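Local coordinates for protein sarcoplasmic calcium-binding proteins II, V, VI, and VII (Branchiostoma lanceolatum, PDB 2SAS) that binds calcium ions through EF-hand loops and is a muscle protein that, like the parvalbumins, seems more abundant in fast-contracting muscles, at residues Lys9-Phe12 with Thr13-Phe16; Asp64-Gly67 with Arg68-Asn72; Val77-Glu80 with Glu81-Ala84. All coordinates share one frame; numbering follows the deposited sequence.

Contact 1. Residues Lys9-Phe12 with Thr13-Phe16; sequences KIKF and TFDF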
# COMPACT_ATOMS: atom_id res chain seq x y z
N LYS A 9 6.27 6.08 -7.15
CA LYS A 9 7.28 5.75 -6.15
C LYS A 9 7.55 6.98 -5.32
O LYS A 9 7.85 6.82 -4.12
CB LYS A 9 8.60 5.19 -6.71
CG LYS A 9 8.35 4.11 -7.79
CD LYS A 9 9.64 3.59 -8.37
CE LYS A 9 10.54 4.72 -8.88
NZ LYS A 9 11.69 4.27 -9.66
N ILE A 10 7.50 8.15 -5.93
CA ILE A 10 7.66 9.39 -5.15
C ILE A 10 6.48 9.51 -4.16
O ILE A 10 6.62 9.80 -2.97
CB ILE A 10 7.95 10.64 -6.01
CG1 ILE A 10 9.38 10.51 -6.64
CG2 ILE A 10 7.96 11.87 -5.07
CD1 ILE A 10 9.61 11.28 -7.96
N LYS A 11 5.29 9.23 -4.63
CA LYS A 11 4.11 9.27 -3.75
C LYS A 11 4.40 8.30 -2.60
O LYS A 11 4.26 8.64 -1.41
CB LYS A 11 2.83 9.00 -4.49
CG LYS A 11 1.52 9.28 -3.71
CD LYS A 11 1.58 10.65 -3.00
CE LYS A 11 0.17 11.06 -2.62
NZ LYS A 11 -0.31 10.26 -1.44
N PHE A 12 4.85 7.09 -2.96
CA PHE A 12 5.20 6.05 -2.01
C PHE A 12 6.05 6.57 -0.88
O PHE A 12 5.69 6.33 0.28
CB PHE A 12 5.82 4.82 -2.64
CG PHE A 12 6.11 3.68 -1.71
CD1 PHE A 12 7.32 3.59 -1.05
CD2 PHE A 12 5.14 2.68 -1.53
CE1 PHE A 12 7.60 2.50 -0.21
CE2 PHE A 12 5.41 1.59 -0.70
CZ PHE A 12 6.64 1.50 -0.05
N THR A 13 7.15 7.22 -1.14
CA THR A 13 8.01 7.77 -0.05
C THR A 13 7.33 8.89 0.71
O THR A 13 7.58 9.12 1.94
CB THR A 13 9.38 8.21 -0.67
OG1 THR A 13 9.12 9.38 -1.49
CG2 THR A 13 10.00 7.11 -1.55
N PHE A 14 6.47 9.67 0.05
CA PHE A 14 5.82 10.81 0.76
C PHE A 14 5.03 10.15 1.89
O PHE A 14 5.23 10.39 3.07
CB PHE A 14 4.97 11.63 -0.21
CG PHE A 14 4.28 12.86 0.25
CD1 PHE A 14 4.94 14.10 0.31
CD2 PHE A 14 2.95 12.83 0.63
CE1 PHE A 14 4.30 15.25 0.78
CE2 PHE A 14 2.26 13.94 1.09
CZ PHE A 14 2.97 15.14 1.15
N ASP A 15 4.16 9.24 1.44
CA ASP A 15 3.20 8.52 2.24
C ASP A 15 3.66 7.59 3.33
O ASP A 15 2.97 7.53 4.36
CB ASP A 15 2.27 7.71 1.31
CG ASP A 15 1.23 8.50 0.58
OD1 ASP A 15 1.21 9.72 0.70
OD2 ASP A 15 0.39 7.88 -0.12
N PHE A 16 4.68 6.80 3.08
CA PHE A 16 5.19 5.79 4.00
C PHE A 16 6.41 6.23 4.74
O PHE A 16 6.67 5.80 5.87
CB PHE A 16 5.53 4.50 3.19
CG PHE A 16 4.26 3.79 2.81
CD1 PHE A 16 3.41 4.35 1.86
CD2 PHE A 16 3.93 2.61 3.46
CE1 PHE A 16 2.19 3.70 1.55
CE2 PHE A 16 2.74 1.95 3.17
CZ PHE A 16 1.87 2.53 2.25
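Lys11 reaches one turn along helix 4-18 to grip Asp15, an i to i+4 salt bridge on the partly exposed side of the first helix of EF-hand 1. With chi1 at -169°, its CG stands opposite the backbone N and beside the carbonyl carbon, which starts the chain toward the next turn. CB and CD rest on the Trp79 ring; CG comes within 4.0 Å of Asp15 OD2, CD and CE run beside the carboxylate, and bends at chi2 and chi4 drop NZ onto it. Lys11 NZ lies 2.7 Å from Asp15 OD1, on the syn side and 18° out of the carboxylate plane, and adds a weak bond to Asp15 OD2. A long flexible amine suits this place because only its end need be polar.

Next along the helix, Phe12 and, one turn on, Phe16 form an offset stack with centroids 4.8 Å apart and planes only 6° from parallel. Phe12 CE2 sits over the centre of the Phe16 ring, whereas Phe16 CD1 lies above the rim of Phe12. Gln137 of the second subunit packs on both rings and on Lys11.

Buried Thr13 turns its hydroxyl back into the helix: OG1 donates to Ile10 O at 2.9 Å, and that carbonyl also accepts from Phe14 N. The same OG1 is hydrogen-bonded to Tyr82 OH, so a small residue with a hydroxyl satisfies both the helix and its neighbour.

Charge pairing at the subunit boundary, aromatic stacking and a threonine hydroxyl with two hydrogen-bond partners thus lie on different sides of one helix; the lysine ammonium would be expected to offset the negative charge that Asp15 brings to the interface.

Contact 2. Residues Asp64-Gly67 with Arg68-Asn72; sequences DLKG and RADIN. With CA (calcium ion), chain C.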
# COMPACT_ATOMS: atom_id res chain seq x y z
N ASP A 64 16.24 20.80 6.74
CA ASP A 64 16.79 20.71 5.37
C ASP A 64 15.66 20.44 4.38
O ASP A 64 15.79 20.94 3.23
CB ASP A 64 17.85 19.63 5.27
CG ASP A 64 18.56 19.57 3.93
OD1 ASP A 64 18.06 18.84 3.06
OD2 ASP A 64 19.60 20.21 3.76
N LEU A 65 14.65 19.68 4.76
CA LEU A 65 13.56 19.44 3.79
C LEU A 65 12.77 20.75 3.60
O LEU A 65 12.59 21.15 2.44
CB LEU A 65 12.76 18.22 4.17
CG LEU A 65 11.47 17.91 3.40
CD1 LEU A 65 11.79 17.52 2.00
CD2 LEU A 65 10.74 16.82 4.18
N LYS A 66 12.29 21.29 4.71
CA LYS A 66 11.53 22.55 4.72
C LYS A 66 12.22 23.63 3.90
O LYS A 66 11.59 24.31 3.07
CB LYS A 66 11.36 23.09 6.14
CG LYS A 66 10.15 23.90 6.47
CD LYS A 66 10.09 24.38 7.91
CE LYS A 66 10.97 25.56 8.25
NZ LYS A 66 12.40 25.14 8.40
N GLY A 67 13.49 23.84 4.11
CA GLY A 67 14.29 24.85 3.40
C GLY A 67 14.54 24.61 1.94
O GLY A 67 15.14 25.44 1.23
N ARG A 68 14.12 23.49 1.40
CA ARG A 68 14.31 23.13 0.00
C ARG A 68 13.01 22.97 -0.78
O ARG A 68 13.01 23.14 -2.02
CB ARG A 68 14.96 21.76 -0.16
CG ARG A 68 16.43 21.58 0.03
CD ARG A 68 16.75 20.11 -0.14
NE ARG A 68 17.89 19.74 0.69
CZ ARG A 68 19.13 20.07 0.29
NH1 ARG A 68 19.27 20.64 -0.90
NH2 ARG A 68 20.21 19.80 1.02
N ALA A 69 11.99 22.57 -0.08
CA ALA A 69 10.72 22.27 -0.74
C ALA A 69 9.61 23.22 -0.38
O ALA A 69 8.68 23.29 -1.17
CB ALA A 69 10.31 20.80 -0.45
N ASP A 70 9.74 23.91 0.75
CA ASP A 70 8.66 24.83 1.12
C ASP A 70 8.84 26.17 0.35
O ASP A 70 9.40 27.14 0.90
CB ASP A 70 8.61 25.04 2.59
CG ASP A 70 7.33 25.71 3.08
OD1 ASP A 70 6.25 25.55 2.46
OD2 ASP A 70 7.53 26.31 4.14
N ILE A 71 8.28 26.17 -0.83
CA ILE A 71 8.37 27.35 -1.69
C ILE A 71 7.68 28.59 -1.16
O ILE A 71 8.35 29.65 -1.27
CB ILE A 71 7.99 26.97 -3.16
CG1 ILE A 71 8.97 25.89 -3.72
CG2 ILE A 71 8.01 28.25 -4.04
CD1 ILE A 71 10.49 26.28 -3.58
N ASN A 72 6.49 28.54 -0.61
CA ASN A 72 5.77 29.69 -0.07
C ASN A 72 5.94 29.93 1.43
O ASN A 72 5.03 30.57 2.02
CB ASN A 72 4.24 29.64 -0.28
CG ASN A 72 3.70 28.50 0.55
OD1 ASN A 72 4.54 27.63 0.82
ND2 ASN A 72 2.45 28.36 0.89
CA CA C . 4.50 25.01 1.80
O HOH W 1 2.30 24.58 1.33
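The last turn of helix 48-69 runs out here: Leu65 O accepts from both Arg68 N and Ala69 N, Lys66 O takes Asp70 N at 3.0 Å, and Asp70 then leaves helical geometry as the centre of an inverse gamma turn. Along the same stretch Asp64 and Arg68 form an i to i+4 salt bridge. Arg68 NE donates to Asp64 OD1 at 2.5 Å with an N-H...O angle of 156°; the oxygen lies in the guanidinium plane, yet the nitrogen stands above the carboxylate plane, since the two flat groups are turned 53° apart. NH2 adds a weak bond to OD2. With chi1 at -79°, Arg68 CG lies beside the backbone N and passes 3.3 Å from Asp64 O; the bend at chi3 then turns NE to the carboxylate. With Arg68 replaced by alanine, the Asp64 carboxylate would probably lose its charged mate and keep a weak bond from Trp102 N.

Small Ala69 lets Leu65 CD1 approach its CB to 4.4 Å. Past the helix end the acidic and amide side chains serve calcium: Asp70 OD1 binds it at 1.9 Å and Asn72 OD1 at 2.8 Å, with a water alongside, and Asp74, Val76 O and Glu81 complete the EF-hand site. Met85 of helix 79-91 packs on Leu65, Arg68 and Ala69, while Pro100 and Ala101 of the loop before helix 103-114 meet Arg68.

Contact 3. Residues Val77-Glu80 with Glu81-Ala84; sequences VSWE and EYLA. With CA (calcium ion), chain C.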
# COMPACT_ATOMS: atom_id res chain seq x y z
N VAL A 77 5.16 21.11 3.95
CA VAL A 77 5.66 20.73 2.62
C VAL A 77 4.45 19.99 2.01
O VAL A 77 3.98 19.00 2.61
CB VAL A 77 6.95 19.94 2.61
CG1 VAL A 77 7.28 19.34 1.24
CG2 VAL A 77 8.17 20.70 3.12
N SER A 78 3.92 20.47 0.89
CA SER A 78 2.76 19.69 0.35
C SER A 78 3.33 18.68 -0.62
O SER A 78 4.54 18.71 -0.93
CB SER A 78 1.81 20.69 -0.35
OG SER A 78 2.63 21.55 -1.12
N TRP A 79 2.46 17.84 -1.10
CA TRP A 79 2.75 16.82 -2.12
C TRP A 79 3.35 17.48 -3.36
O TRP A 79 4.41 17.06 -3.85
CB TRP A 79 1.48 16.08 -2.53
CG TRP A 79 1.68 15.33 -3.82
CD1 TRP A 79 0.91 15.44 -4.94
CD2 TRP A 79 2.68 14.35 -4.10
NE1 TRP A 79 1.36 14.55 -5.90
CE2 TRP A 79 2.44 13.88 -5.41
CE3 TRP A 79 3.71 13.78 -3.34
CZ2 TRP A 79 3.19 12.86 -6.01
CZ3 TRP A 79 4.47 12.76 -3.94
CH2 TRP A 79 4.23 12.34 -5.24
N GLU A 80 2.65 18.49 -3.86
CA GLU A 80 3.09 19.29 -5.01
C GLU A 80 4.47 19.88 -4.78
O GLU A 80 5.34 19.77 -5.68
CB GLU A 80 2.11 20.44 -5.32
CG GLU A 80 0.64 19.95 -5.44
CD GLU A 80 -0.03 19.74 -4.09
OE1 GLU A 80 0.39 20.28 -3.07
OE2 GLU A 80 -1.02 18.99 -4.11
N GLU A 81 4.77 20.48 -3.64
CA GLU A 81 6.13 21.00 -3.44
C GLU A 81 7.15 19.87 -3.33
O GLU A 81 8.29 20.01 -3.82
CB GLU A 81 6.31 21.95 -2.27
CG GLU A 81 5.11 22.90 -2.06
CD GLU A 81 5.21 23.69 -0.80
OE1 GLU A 81 4.80 23.27 0.28
OE2 GLU A 81 5.79 24.76 -0.97
N TYR A 82 6.75 18.77 -2.72
CA TYR A 82 7.58 17.58 -2.58
C TYR A 82 7.82 16.98 -3.97
O TYR A 82 8.97 16.49 -4.22
CB TYR A 82 6.97 16.55 -1.60
CG TYR A 82 7.78 15.32 -1.27
CD1 TYR A 82 8.87 15.31 -0.39
CD2 TYR A 82 7.51 14.13 -1.94
CE1 TYR A 82 9.64 14.15 -0.17
CE2 TYR A 82 8.20 12.97 -1.71
CZ TYR A 82 9.29 12.97 -0.81
OH TYR A 82 9.97 11.78 -0.60
N LEU A 83 6.82 17.04 -4.83
CA LEU A 83 6.99 16.49 -6.23
C LEU A 83 8.03 17.38 -6.92
O LEU A 83 9.07 16.93 -7.43
CB LEU A 83 5.63 16.48 -6.89
CG LEU A 83 5.20 15.33 -7.77
CD1 LEU A 83 4.08 15.77 -8.72
CD2 LEU A 83 6.33 14.73 -8.61
N ALA A 84 7.77 18.68 -6.89
CA ALA A 84 8.66 19.72 -7.43
C ALA A 84 10.07 19.52 -6.98
O ALA A 84 10.99 19.63 -7.81
CB ALA A 84 8.17 21.11 -7.02
CA CA C . 4.50 25.01 1.80
O HOH W 1 2.30 24.58 1.33
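Ser78 and Glu81 make a capping box where the second EF-hand loop gives way to helix 79-91. Glu81 extends beyond CG back past the helix start, and its OE1 takes the backbone N-H of Ser78 at 3.0 Å on the anti lone pair; in return Ser78 OG accepts weakly from Glu81 N. Serine fits as N-cap because its short hydroxyl sits between its own backbone N and carbonyl carbon (chi1 44°), facing Glu81 N. The same OE1 binds calcium, so the box is well placed to orient a metal ligand as well as to cap the helix, and OE2 is held by Ile71 N.

On another side of the helix the indole of Trp79 forms a broad plate. Leu83 is the bump against it: its branched CG sits over one face, 4.1 Å from the centroid of the six-membered ring and 28° off the normal, a CH-pi contact offset toward the rim, with CZ2 the nearest ring atom. Tyr82 fills the corner beside the plate, with Trp79 CZ3 meeting the edge of its ring. Further round, Val77 CG1 settles 4.0 Å from Tyr82 CB, a beta-branched knob suited to the short strand that pairs with Ile26. Phe14 of helix 4-18 meets both aromatic rings.

The pyrrole N-H of Trp79 faces the second subunit, where NE1 is hydrogen-bonded to Ala139 O.

The three contacts come in sequence along the chain. Contact 1 lies on helix 4-18, the first helix of EF-hand 1; contacts 2 and 3 frame the calcium loop of EF-hand 2, at the end of helix 48-69 and the start of helix 79-91. Their centres are about 9 Å apart, and the ion and one water belong to both. Contacts 1 and 3, about 11 Å apart by centres, join the two hands through aromatic packing and a side-chain hydrogen bond. Contact 1 stays about 7 Å from contact 2 by nearest atoms, so contact 3, on helix 79-91, bridges the other two, and the strand pair 25-26 and 77-78 also ties the hands together.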